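Local atomic coordinates of biotin transporter BioY (Lactococcus lactis subsp. cremoris, PDB entry 4DVE), a protein that binds biotin in the membrane as the S component of an ECF-type ABC transporter and probably works with the energy-coupling complex to take it up. Residues A[133-138]-A[179-184]; A[149-154]-A[160-165]. All coordinates share one frame; numbering follows the deposited sequence.

Contact 1: residues A[133-138]-A[179-184]; sequences IIVLLF and LTVVIV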
loop_
_atom_site.group_PDB
_atom_site.type_symbol
_atom_site.label_atom_id
_atom_site.label_comp_id
_atom_site.label_asym_id
_atom_site.label_seq_id
_atom_site.Cartn_x
_atom_site.Cartn_y
_atom_site.Cartn_z
ATOM N N ILE A 133 -2.936 -8.790 11.194
ATOM C CA ILE A 133 -1.591 -9.325 11.188
ATOM C C ILE A 133 -1.051 -9.464 9.756
ATOM O O ILE A 133 0.108 -9.151 9.509
ATOM C CB ILE A 133 -1.501 -10.653 11.961
ATOM C CG1 ILE A 133 -1.829 -10.427 13.454
ATOM C CG2 ILE A 133 -0.125 -11.291 11.767
ATOM C CD1 ILE A 133 -1.091 -9.257 14.111
ATOM N N ILE A 134 -1.883 -9.927 8.825
ATOM C CA ILE A 134 -1.495 -9.994 7.400
ATOM C C ILE A 134 -1.167 -8.599 6.854
ATOM O O ILE A 134 -0.143 -8.396 6.154
ATOM C CB ILE A 134 -2.582 -10.696 6.544
ATOM C CG1 ILE A 134 -2.700 -12.166 6.959
ATOM C CG2 ILE A 134 -2.292 -10.584 5.036
ATOM C CD1 ILE A 134 -4.041 -12.783 6.553
ATOM N N VAL A 135 -1.996 -7.620 7.196
ATOM C CA VAL A 135 -1.753 -6.260 6.744
ATOM C C VAL A 135 -0.450 -5.716 7.350
ATOM O O VAL A 135 0.356 -5.113 6.654
ATOM C CB VAL A 135 -2.955 -5.318 7.022
ATOM C CG1 VAL A 135 -2.571 -3.856 6.752
ATOM C CG2 VAL A 135 -4.167 -5.738 6.170
ATOM N N LEU A 136 -0.229 -5.969 8.635
ATOM C CA LEU A 136 1.009 -5.559 9.313
ATOM C C LEU A 136 2.229 -6.196 8.633
ATOM O O LEU A 136 3.231 -5.518 8.308
ATOM C CB LEU A 136 0.967 -6.035 10.767
ATOM C CG LEU A 136 1.688 -5.458 11.979
ATOM C CD1 LEU A 136 2.238 -6.575 12.888
ATOM C CD2 LEU A 136 2.699 -4.362 11.704
ATOM N N LEU A 137 2.144 -7.505 8.407
ATOM C CA LEU A 137 3.287 -8.224 7.851
ATOM C C LEU A 137 3.690 -7.677 6.481
ATOM O O LEU A 137 4.888 -7.402 6.230
ATOM C CB LEU A 137 3.000 -9.711 7.782
ATOM C CG LEU A 137 4.082 -10.765 7.722
ATOM C CD1 LEU A 137 5.068 -10.668 8.901
ATOM C CD2 LEU A 137 3.376 -12.138 7.736
ATOM N N PHE A 138 2.710 -7.493 5.612
ATOM C CA PHE A 138 3.016 -7.144 4.227
ATOM C C PHE A 138 2.897 -5.684 3.861
ATOM O O PHE A 138 3.617 -5.222 2.975
ATOM C CB PHE A 138 2.234 -8.010 3.283
ATOM C CG PHE A 138 2.509 -9.473 3.465
ATOM C CD1 PHE A 138 3.768 -9.980 3.241
ATOM C CD2 PHE A 138 1.505 -10.339 3.855
ATOM C CE1 PHE A 138 4.026 -11.331 3.396
ATOM C CE2 PHE A 138 1.758 -11.687 4.027
ATOM C CZ PHE A 138 3.020 -12.185 3.794
ATOM N N LEU A 179 -6.645 1.130 10.818
ATOM C CA LEU A 179 -7.718 1.831 10.098
ATOM C C LEU A 179 -8.048 1.100 8.799
ATOM O O LEU A 179 -9.215 1.068 8.377
ATOM C CB LEU A 179 -7.330 3.287 9.791
ATOM C CG LEU A 179 -7.345 4.237 10.992
ATOM C CD1 LEU A 179 -6.626 5.550 10.667
ATOM C CD2 LEU A 179 -8.789 4.487 11.426
ATOM N N THR A 180 -7.012 0.548 8.155
ATOM C CA THR A 180 -7.204 -0.283 6.956
ATOM C C THR A 180 -8.168 -1.445 7.225
ATOM O O THR A 180 -9.145 -1.631 6.498
ATOM C CB THR A 180 -5.868 -0.818 6.389
ATOM O OG1 THR A 180 -5.116 0.269 5.809
ATOM C CG2 THR A 180 -6.114 -1.906 5.320
ATOM N N VAL A 181 -7.915 -2.204 8.282
ATOM C CA VAL A 181 -8.767 -3.353 8.593
ATOM C C VAL A 181 -10.200 -2.897 8.904
ATOM O O VAL A 181 -11.167 -3.444 8.338
ATOM C CB VAL A 181 -8.172 -4.241 9.693
ATOM C CG1 VAL A 181 -9.119 -5.417 10.040
ATOM C CG2 VAL A 181 -6.808 -4.751 9.239
ATOM N N VAL A 182 -10.338 -1.867 9.747
ATOM C CA VAL A 182 -11.665 -1.327 10.087
ATOM C C VAL A 182 -12.428 -0.875 8.827
ATOM O O VAL A 182 -13.575 -1.285 8.597
ATOM C CB VAL A 182 -11.576 -0.130 11.070
ATOM C CG1 VAL A 182 -12.957 0.471 11.300
ATOM C CG2 VAL A 182 -10.959 -0.560 12.406
ATOM N N ILE A 183 -11.787 -0.037 8.013
ATOM C CA ILE A 183 -12.409 0.487 6.795
ATOM C C ILE A 183 -12.766 -0.618 5.783
ATOM O O ILE A 183 -13.928 -0.691 5.316
ATOM C CB ILE A 183 -11.548 1.567 6.141
ATOM C CG1 ILE A 183 -11.525 2.830 7.013
ATOM C CG2 ILE A 183 -12.055 1.944 4.754
ATOM C CD1 ILE A 183 -10.389 3.778 6.623
ATOM N N VAL A 184 -11.813 -1.500 5.474
ATOM C CA VAL A 184 -12.085 -2.517 4.470
ATOM C C VAL A 184 -13.125 -3.546 4.925
ATOM O O VAL A 184 -13.963 -3.941 4.103
ATOM C CB VAL A 184 -10.845 -3.202 3.838
ATOM C CG1 VAL A 184 -9.741 -2.197 3.537
ATOM C CG2 VAL A 184 -10.371 -4.351 4.677
#

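Contact 2: residues A[149-154]-A[160-165]; sequences IWLSFQ and LTSLIS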
loop_
_atom_site.group_PDB
_atom_site.type_symbol
_atom_site.label_atom_id
_atom_site.label_comp_id
_atom_site.label_asym_id
_atom_site.label_seq_id
_atom_site.Cartn_x
_atom_site.Cartn_y
_atom_site.Cartn_z
ATOM N N ILE A 149 16.448 -1.123 3.496
ATOM C CA ILE A 149 17.602 -1.688 2.795
ATOM C C ILE A 149 18.002 -0.830 1.608
ATOM O O ILE A 149 19.198 -0.510 1.395
ATOM C CB ILE A 149 17.337 -3.140 2.374
ATOM C CG1 ILE A 149 17.241 -4.017 3.613
ATOM C CG2 ILE A 149 18.447 -3.706 1.480
ATOM C CD1 ILE A 149 16.629 -5.362 3.280
ATOM N N TRP A 150 17.016 -0.439 0.829
ATOM C CA TRP A 150 17.260 0.419 -0.314
ATOM C C TRP A 150 17.874 1.736 0.099
ATOM O O TRP A 150 18.866 2.175 -0.481
ATOM C CB TRP A 150 15.963 0.670 -1.035
ATOM C CG TRP A 150 16.082 1.568 -2.220
ATOM C CD1 TRP A 150 16.226 2.950 -2.250
ATOM C CD2 TRP A 150 15.971 1.170 -3.609
ATOM N NE1 TRP A 150 16.276 3.415 -3.535
ATOM C CE2 TRP A 150 16.109 2.394 -4.401
ATOM C CE3 TRP A 150 15.761 -0.042 -4.264
ATOM C CZ2 TRP A 150 16.040 2.377 -5.791
ATOM C CZ3 TRP A 150 15.698 -0.045 -5.667
ATOM C CH2 TRP A 150 15.838 1.136 -6.412
ATOM N N LEU A 151 17.295 2.351 1.123
ATOM C CA LEU A 151 17.826 3.574 1.687
ATOM C C LEU A 151 19.307 3.473 2.068
ATOM O O LEU A 151 20.093 4.348 1.730
ATOM C CB LEU A 151 16.996 3.998 2.896
ATOM C CG LEU A 151 17.465 5.244 3.639
ATOM C CD1 LEU A 151 17.404 6.505 2.761
ATOM C CD2 LEU A 151 16.682 5.351 4.945
ATOM N N SER A 152 19.657 2.411 2.783
ATOM C CA SER A 152 21.030 2.138 3.181
ATOM C C SER A 152 21.967 2.176 1.970
ATOM O O SER A 152 23.001 2.850 1.975
ATOM C CB SER A 152 21.104 0.764 3.862
ATOM O OG SER A 152 22.424 0.493 4.258
ATOM N N PHE A 153 21.577 1.471 0.918
ATOM C CA PHE A 153 22.380 1.431 -0.299
ATOM C C PHE A 153 22.374 2.760 -1.022
ATOM O O PHE A 153 23.410 3.244 -1.388
ATOM C CB PHE A 153 21.943 0.295 -1.241
ATOM C CG PHE A 153 22.491 -1.053 -0.853
ATOM C CD1 PHE A 153 23.797 -1.411 -1.192
ATOM C CD2 PHE A 153 21.713 -1.970 -0.157
ATOM C CE1 PHE A 153 24.304 -2.652 -0.831
ATOM C CE2 PHE A 153 22.216 -3.212 0.204
ATOM C CZ PHE A 153 23.510 -3.553 -0.136
ATOM N N GLN A 154 21.230 3.385 -1.238
ATOM C CA GLN A 154 21.279 4.579 -2.106
ATOM C C GLN A 154 21.779 5.845 -1.415
ATOM O O GLN A 154 22.290 6.717 -2.076
ATOM C CB GLN A 154 19.991 4.796 -2.925
ATOM C CG GLN A 154 18.938 5.665 -2.328
ATOM C CD GLN A 154 19.247 7.143 -2.301
ATOM O OE1 GLN A 154 19.545 7.785 -3.302
ATOM N NE2 GLN A 154 19.112 7.692 -1.153
ATOM N N LEU A 160 22.325 -0.772 9.824
ATOM C CA LEU A 160 21.801 -0.741 11.186
ATOM C C LEU A 160 21.150 0.592 11.497
ATOM O O LEU A 160 20.104 0.654 12.137
ATOM C CB LEU A 160 22.913 -0.989 12.207
ATOM C CG LEU A 160 22.474 -1.111 13.671
ATOM C CD1 LEU A 160 21.459 -2.237 13.822
ATOM C CD2 LEU A 160 23.702 -1.339 14.569
ATOM N N THR A 161 21.774 1.660 11.034
ATOM C CA THR A 161 21.232 2.999 11.206
ATOM C C THR A 161 19.917 3.195 10.468
ATOM O O THR A 161 18.996 3.815 10.982
ATOM C CB THR A 161 22.273 4.014 10.719
ATOM O OG1 THR A 161 23.418 3.843 11.528
ATOM C CG2 THR A 161 21.781 5.449 10.798
ATOM N N SER A 162 19.854 2.688 9.254
ATOM C CA SER A 162 18.640 2.778 8.459
ATOM C C SER A 162 17.503 1.975 9.109
ATOM O O SER A 162 16.380 2.478 9.247
ATOM C CB SER A 162 18.905 2.257 7.049
ATOM O OG SER A 162 17.748 2.409 6.260
ATOM N N LEU A 163 17.803 0.745 9.528
ATOM C CA LEU A 163 16.791 -0.112 10.123
ATOM C C LEU A 163 16.221 0.482 11.417
ATOM O O LEU A 163 14.998 0.506 11.619
ATOM C CB LEU A 163 17.360 -1.508 10.399
ATOM C CG LEU A 163 17.608 -2.349 9.153
ATOM C CD1 LEU A 163 18.516 -3.542 9.529
ATOM C CD2 LEU A 163 16.274 -2.810 8.565
ATOM N N ILE A 164 17.101 0.973 12.272
ATOM C CA ILE A 164 16.685 1.609 13.524
ATOM C C ILE A 164 15.898 2.913 13.309
ATOM O O ILE A 164 14.881 3.153 13.986
ATOM C CB ILE A 164 17.892 1.874 14.445
ATOM C CG1 ILE A 164 18.439 0.554 14.981
ATOM C CG2 ILE A 164 17.486 2.767 15.609
ATOM C CD1 ILE A 164 19.739 0.719 15.771
ATOM N N SER A 165 16.350 3.728 12.361
ATOM C CA SER A 165 15.677 4.984 12.016
ATOM C C SER A 165 14.247 4.733 11.508
ATOM O O SER A 165 13.339 5.548 11.737
ATOM C CB SER A 165 16.468 5.754 10.948
ATOM O OG SER A 165 17.736 6.129 11.436
#

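Contact 1: residues A[133-138]-A[179-184]
V135 and V181 meet methyl to methyl between helices 128-155 and 170-189, both predicted to span the membrane: CG2 of V135 lies 4.2 Å from CG2 of V181. In each valine this methyl is anti to the carbonyl carbon and stands beside the backbone N, while CG1 is anti to the N (chi1 170° in V135, 178° in V181). The two branches pass alongside in opposite directions rather than meeting end on. A second apolar touch uses the other branch of V135, whose CG1 approaches CG2 of T180 at 4.3 Å. V135 thus splits its two methyls between two consecutive residues of the facing helix. Beta-branched side chains suit the place: short and stiff, they bridge helices whose nearest CA atoms, those of V135 and V181, are 7.8 Å apart.

Polar chemistry is turned back into the helix. The torsion of T180 (chi1 -70°) brings OG1 to the backbone O of K176, one turn earlier, where they form a hydrogen bond. Threonine can therefore be buried here, spending its hydroxyl on its own helix and giving its methyl to V135. K176 itself lines the biotin pocket.

Both helices have further neighbours. T180 also rests on M53, M56 and M57 of helix 52-80, and V184 on L61, while V181 touches E131 and L132 on an earlier turn of helix 128-155. V135, T180 and V181 are thus buried between helices 128-155 and 170-189, while helix 100-119 packs on I134 and F138, the latter ring to ring with F116.

Contact 2: residues A[149-154]-A[160-165]
The hydroxyl of S162 faces the flank of L151: OG sits 3.4 Å from CD2 and 3.8 Å from CB of the leucine. Both side chains leave the backbone in the same manner, L151 CG and S162 OG each lying anti to its own N (chi1 178° and -177°). This carries the leucine branch alongside the serine oxygen. Next to them S152 and S162 approach through their CB atoms, 4.1 Å apart. Small serines permit this closeness; the CA atoms of S152 and S162 are only 5.8 Å from each other.

The motif is a tight corner between consecutive helices, in which the end of helix 128-155 is followed almost at once by the short helix 159-165. Backbone carbonyls take up the serine hydroxyls: S162 OG bonds back to A148 O on helix 128-155, and S152 OG to I157 O in the connection. Within the short helix S165 OG gives a 2.7 Å bond to T161 O, which it shares with S165 N; the two donors come from opposite faces of the carbonyl plane. L151 continues onto P98, while L163 lies against F145 and A148.

Both contacts use helix 128-155, at places far apart, their centres about 25 Å from each other. Contact 1, centred about 10 Å from the centre of the chain, joins this helix to the distant helix 170-189; contact 2, centred about 20 Å out, folds the helix end onto its immediate successor. Along the chain the local corner lies between the two helices that contact 1 joins. All three touching residues of contact 1 are buried, whereas in contact 2 L151 and S162 are buried but S152 is partly exposed. Methyl packing of V135 with V181 and T180 contrasts with close leucine-serine and serine-serine packing backed by bonds to backbone carbonyls.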